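Local coordinates for WGR domain-containing protein (Bacteroides fragilis, PDB 2RA8) that is of unknown function but combines a WGR domain with a leucine-rich-repeat domain, at residues 79-84 and 101-106; 95-100 and 125-130. All coordinates share one frame; numbering follows the deposited sequence.

Interaction 1 (79-84 and 101-106); sequences EAKKYA and LKDKKL
K81 and Y83, alternate residues of strand 80-83, both reach one carboxylate oxygen, OD2 of D103, just past the end of helix 96-102. K81 and D103 meet tip to tip: the lysine CG lies anti to its backbone N (chi1 -160°) and the chain beyond runs extended, bringing NZ to 2.7 Å from D103 OD2 in a salt bridge on the syn side. Y83 arrives obliquely, its ring plane 77° from the carboxylate; its OH donates to D103 OD2 at 2.9 Å from above the carboxylate plane. The two donors approach from opposite faces, so OD2 is gripped between them. The other oxygen, OD1, accepts from K105 N at 3.0 Å, an Asx turn that braces the carboxylate within the type I turn D103-L106. K105 crosses K81 at about a right angle, its CD 3.5 Å from K81 NZ. The two ammonium nitrogens stand 4.1 Å apart, a repulsion D103 probably eases. L106 CD1 packs obliquely against the tyrosine, 3.6 Å from Y83 OH. The contact thus ties the outermost strand of the parallel sheet to the turn after its helix, within the strand-helix-strand crossover leading to strand 111-114, as in the leucine-rich-repeat fold.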
loop_
_atom_site.group_PDB
_atom_site.type_symbol
_atom_site.label_atom_id
_atom_site.label_comp_id
_atom_site.label_asym_id
_atom_site.label_seq_id
_atom_site.Cartn_x
_atom_site.Cartn_y
_atom_site.Cartn_z
ATOM N N GLU A 79 16.717 16.316 -2.896
ATOM C CA GLU A 79 17.534 16.062 -4.074
ATOM C C GLU A 79 17.010 14.939 -4.932
ATOM O O GLU A 79 17.746 14.368 -5.739
ATOM C CB GLU A 79 18.996 15.784 -3.674
ATOM C CG GLU A 79 19.190 14.536 -2.865
ATOM C CD GLU A 79 20.648 14.268 -2.554
ATOM O OE1 GLU A 79 20.964 13.115 -2.191
ATOM O OE2 GLU A 79 21.472 15.204 -2.664
ATOM N N ALA A 80 15.723 14.629 -4.770
ATOM C CA ALA A 80 15.065 13.592 -5.551
ATOM C C ALA A 80 13.705 14.095 -5.913
ATOM O O ALA A 80 13.059 14.782 -5.119
ATOM C CB ALA A 80 14.942 12.289 -4.742
ATOM N N LYS A 81 13.247 13.774 -7.112
ATOM C CA LYS A 81 11.933 14.226 -7.498
ATOM C C LYS A 81 11.320 13.346 -8.542
ATOM O O LYS A 81 12.019 12.676 -9.303
ATOM C CB LYS A 81 12.006 15.677 -7.995
ATOM C CG LYS A 81 10.668 16.408 -7.971
ATOM C CD LYS A 81 10.837 17.875 -8.335
ATOM C CE LYS A 81 9.520 18.628 -8.234
ATOM N NZ LYS A 81 9.658 20.067 -8.615
ATOM N N LYS A 82 9.994 13.334 -8.563
ATOM C CA LYS A 82 9.233 12.549 -9.520
ATOM C C LYS A 82 8.480 13.479 -10.441
ATOM O O LYS A 82 7.810 14.404 -9.986
ATOM C CB LYS A 82 8.233 11.650 -8.787
ATOM C CG LYS A 82 7.333 10.840 -9.704
ATOM C CD LYS A 82 6.435 9.926 -8.892
ATOM C CE LYS A 82 5.511 9.100 -9.780
ATOM N NZ LYS A 82 4.787 8.110 -8.950
ATOM N N TYR A 83 8.596 13.246 -11.742
ATOM C CA TYR A 83 7.894 14.060 -12.719
ATOM C C TYR A 83 6.876 13.195 -13.389
ATOM O O TYR A 83 7.207 12.165 -13.984
ATOM C CB TYR A 83 8.850 14.622 -13.764
ATOM C CG TYR A 83 9.867 15.571 -13.194
ATOM C CD1 TYR A 83 11.084 15.105 -12.705
ATOM C CD2 TYR A 83 9.613 16.937 -13.143
ATOM C CE1 TYR A 83 12.027 15.979 -12.180
ATOM C CE2 TYR A 83 10.551 17.823 -12.620
ATOM C CZ TYR A 83 11.752 17.332 -12.146
ATOM O OH TYR A 83 12.687 18.194 -11.646
ATOM N N ALA A 84 5.619 13.606 -13.288
ATOM C CA ALA A 84 4.531 12.850 -13.872
ATOM C C ALA A 84 3.457 13.740 -14.416
ATOM O O ALA A 84 3.209 14.816 -13.884
ATOM C CB ALA A 84 3.947 11.909 -12.828
ATOM N N LEU A 101 12.148 19.760 -18.274
ATOM C CA LEU A 101 13.097 20.737 -18.810
ATOM C C LEU A 101 12.892 22.132 -18.250
ATOM O O LEU A 101 13.815 22.948 -18.256
ATOM C CB LEU A 101 13.002 20.790 -20.341
ATOM C CG LEU A 101 13.476 19.576 -21.158
ATOM C CD1 LEU A 101 13.059 19.755 -22.607
ATOM C CD2 LEU A 101 14.998 19.411 -21.058
ATOM N N LYS A 102 11.683 22.411 -17.762
ATOM C CA LYS A 102 11.356 23.716 -17.188
ATOM C C LYS A 102 11.794 23.916 -15.751
ATOM O O LYS A 102 12.308 24.977 -15.395
ATOM C CB LYS A 102 9.837 23.970 -17.272
ATOM C CG LYS A 102 9.344 25.146 -16.419
ATOM C CD LYS A 102 8.927 24.707 -15.014
ATOM C CE LYS A 102 9.115 25.817 -13.977
ATOM N NZ LYS A 102 8.338 27.059 -14.251
ATOM N N ASP A 103 11.580 22.902 -14.917
ATOM C CA ASP A 103 11.920 22.972 -13.497
ATOM C C ASP A 103 13.279 23.559 -13.202
ATOM O O ASP A 103 14.306 23.055 -13.674
ATOM C CB ASP A 103 11.837 21.586 -12.870
ATOM C CG ASP A 103 11.623 21.640 -11.371
ATOM O OD1 ASP A 103 11.859 22.714 -10.771
ATOM O OD2 ASP A 103 11.226 20.605 -10.793
ATOM N N LYS A 104 13.287 24.627 -12.403
ATOM C CA LYS A 104 14.518 25.314 -12.022
ATOM C C LYS A 104 15.294 24.619 -10.926
ATOM O O LYS A 104 16.404 25.034 -10.598
ATOM C CB LYS A 104 14.217 26.748 -11.575
ATOM C CG LYS A 104 13.479 27.579 -12.612
ATOM C CD LYS A 104 13.367 29.039 -12.186
ATOM C CE LYS A 104 12.570 29.199 -10.900
ATOM N NZ LYS A 104 12.514 30.625 -10.465
ATOM N N LYS A 105 14.724 23.571 -10.334
ATOM C CA LYS A 105 15.441 22.845 -9.292
ATOM C C LYS A 105 16.094 21.631 -9.904
ATOM O O LYS A 105 16.822 20.893 -9.240
ATOM C CB LYS A 105 14.499 22.414 -8.158
ATOM C CG LYS A 105 13.452 21.393 -8.552
ATOM C CD LYS A 105 12.861 20.709 -7.324
ATOM C CE LYS A 105 12.116 21.681 -6.419
ATOM N NZ LYS A 105 11.641 21.011 -5.175
ATOM N N LEU A 106 15.851 21.436 -11.194
ATOM C CA LEU A 106 16.412 20.309 -11.923
ATOM C C LEU A 106 17.906 20.154 -11.730
ATOM O O LEU A 106 18.394 19.036 -11.528
ATOM C CB LEU A 106 16.120 20.444 -13.416
ATOM C CG LEU A 106 16.433 19.227 -14.285
ATOM C CD1 LEU A 106 15.587 18.031 -13.850
ATOM C CD2 LEU A 106 16.150 19.569 -15.734
#

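Interaction 2 (95-100 and 125-130); sequences NLMDKI and SDIADG
M97 bends at chi2 (-74°) and again at chi3 (117°), folding its selenomethionine side chain against I127 and G130 of the next helix. On the I127 side, CG1 sits beside the backbone N and anti to the carbonyl carbon; from there the methyl CD1 comes to 3.6 Å from M97 CG. That same methyl meets L96, whose CD2 lies 3.7 Å away, so I127 CD1 touches both neighbours on helix 96-102. M97 CG also rests 3.4 Å from the backbone O of D126, and SE lies 3.7 Å from G130 CA, where the lack of a side chain lets the selenium approach the helix backbone. The two helices, 96-102 and 125-132, follow successive strands of the parallel sheet, and pack side by side on the convex layer of a leucine-rich-repeat solenoid; their short segments run 38° from parallel with axes 9.9 Å apart. I127 reaches inward to I114 of strand 111-114, as I100 does. At the N-terminal end N95 caps helix 96-102, its OD1 accepting from D98 N at 2.9 Å. The amide's other end, ND2, faces the neighbouring helix, 3.9 Å from D126 OD2.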
loop_
_atom_site.group_PDB
_atom_site.type_symbol
_atom_site.label_atom_id
_atom_site.label_comp_id
_atom_site.label_asym_id
_atom_site.label_seq_id
_atom_site.Cartn_x
_atom_site.Cartn_y
_atom_site.Cartn_z
ATOM N N ASN A 95 3.068 18.940 -21.922
ATOM C CA ASN A 95 4.067 17.965 -22.351
ATOM C C ASN A 95 4.994 17.672 -21.182
ATOM O O ASN A 95 5.659 18.574 -20.686
ATOM C CB ASN A 95 4.853 18.561 -23.536
ATOM C CG ASN A 95 6.046 17.724 -23.934
ATOM O OD1 ASN A 95 7.003 17.585 -23.170
ATOM N ND2 ASN A 95 6.002 17.163 -25.139
ATOM N N LEU A 96 5.050 16.415 -20.743
ATOM C CA LEU A 96 5.889 16.031 -19.603
ATOM C C LEU A 96 7.315 16.483 -19.710
ATOM O O LEU A 96 7.896 16.971 -18.742
ATOM C CB LEU A 96 5.872 14.504 -19.398
ATOM C CG LEU A 96 6.707 13.978 -18.216
ATOM C CD1 LEU A 96 6.210 14.606 -16.912
ATOM C CD2 LEU A 96 6.622 12.460 -18.143
HETATM N N MSE A 97 7.910 16.311 -20.880
HETATM C CA MSE A 97 9.296 16.719 -21.069
HETATM C C MSE A 97 9.480 18.187 -20.829
HETATM O O MSE A 97 10.556 18.624 -20.414
HETATM C CB MSE A 97 9.762 16.366 -22.469
HETATM C CG MSE A 97 10.442 15.025 -22.543
HETATM SE SE MSE A 97 12.207 15.139 -21.770
HETATM C CE MSE A 97 12.056 13.929 -20.279
ATOM N N ASP A 98 8.432 18.969 -21.081
ATOM C CA ASP A 98 8.508 20.407 -20.857
ATOM C C ASP A 98 8.459 20.704 -19.379
ATOM O O ASP A 98 9.074 21.670 -18.921
ATOM C CB ASP A 98 7.363 21.141 -21.567
ATOM C CG ASP A 98 7.531 21.162 -23.076
ATOM O OD1 ASP A 98 8.676 21.339 -23.548
ATOM O OD2 ASP A 98 6.516 21.019 -23.791
ATOM N N LYS A 99 7.727 19.884 -18.621
ATOM C CA LYS A 99 7.639 20.068 -17.170
ATOM C C LYS A 99 8.987 19.828 -16.550
ATOM O O LYS A 99 9.389 20.526 -15.622
ATOM C CB LYS A 99 6.637 19.092 -16.531
ATOM C CG LYS A 99 5.188 19.545 -16.584
ATOM C CD LYS A 99 4.475 19.317 -15.244
ATOM C CE LYS A 99 4.256 17.845 -14.938
ATOM N NZ LYS A 99 3.519 17.662 -13.651
ATOM N N ILE A 100 9.697 18.829 -17.062
ATOM C CA ILE A 100 11.019 18.491 -16.550
ATOM C C ILE A 100 12.035 19.528 -16.967
ATOM O O ILE A 100 12.706 20.119 -16.120
ATOM C CB ILE A 100 11.467 17.106 -17.060
ATOM C CG1 ILE A 100 10.400 16.062 -16.714
ATOM C CG2 ILE A 100 12.809 16.729 -16.440
ATOM C CD1 ILE A 100 10.628 14.710 -17.347
ATOM N N SER A 125 8.886 7.566 -25.996
ATOM C CA SER A 125 9.846 8.115 -26.961
ATOM C C SER A 125 10.185 9.579 -26.792
ATOM O O SER A 125 11.344 9.975 -26.970
ATOM C CB SER A 125 9.337 7.903 -28.387
ATOM O OG SER A 125 10.166 6.979 -29.062
ATOM N N ASP A 126 9.182 10.397 -26.478
ATOM C CA ASP A 126 9.389 11.830 -26.289
ATOM C C ASP A 126 10.330 12.087 -25.153
ATOM O O ASP A 126 11.175 12.983 -25.217
ATOM C CB ASP A 126 8.062 12.533 -25.987
ATOM C CG ASP A 126 7.273 12.851 -27.234
ATOM O OD1 ASP A 126 7.181 11.977 -28.121
ATOM O OD2 ASP A 126 6.736 13.975 -27.320
ATOM N N ILE A 127 10.176 11.295 -24.095
ATOM C CA ILE A 127 11.000 11.426 -22.903
ATOM C C ILE A 127 12.420 10.993 -23.214
ATOM O O ILE A 127 13.376 11.713 -22.918
ATOM C CB ILE A 127 10.424 10.566 -21.764
ATOM C CG1 ILE A 127 8.895 10.808 -21.644
ATOM C CG2 ILE A 127 11.133 10.884 -20.465
ATOM C CD1 ILE A 127 8.509 12.255 -21.370
ATOM N N ALA A 128 12.573 9.822 -23.820
ATOM C CA ALA A 128 13.910 9.347 -24.161
ATOM C C ALA A 128 14.595 10.322 -25.104
ATOM O O ALA A 128 15.758 10.679 -24.901
ATOM C CB ALA A 128 13.836 7.975 -24.794
ATOM N N ASP A 129 13.872 10.754 -26.137
ATOM C CA ASP A 129 14.404 11.691 -27.124
ATOM C C ASP A 129 14.713 13.023 -26.497
ATOM O O ASP A 129 15.777 13.606 -26.743
ATOM C CB ASP A 129 13.403 11.893 -28.266
ATOM C CG ASP A 129 13.336 10.698 -29.205
ATOM O OD1 ASP A 129 13.355 9.546 -28.715
ATOM O OD2 ASP A 129 13.255 10.911 -30.433
ATOM N N GLY A 130 13.782 13.513 -25.682
ATOM C CA GLY A 130 13.982 14.785 -25.012
ATOM C C GLY A 130 15.251 14.790 -24.176
ATOM O O GLY A 130 16.020 15.751 -24.214
#

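Following the chain from the N terminus, the first element involved is strand 80-83, the outermost strand at one end of the ten-stranded parallel sheet. The chain then turns through helices 87-91 and 96-102, and interaction 1 closes this loop when 101-106 returns to the strand. Interaction 2 opens inside that loop, at 95-100, and closes only after strand 111-114, at 125-130; the two loops therefore cross. Helix 96-102 serves both: the turn that follows it meets the strand, while its beginning packs on helix 125-132. The contacts also touch directly, through Y83 against I100 and A84 O with K99 NZ, joining the edge strand to the first two helices that pack against each other outside the sheet.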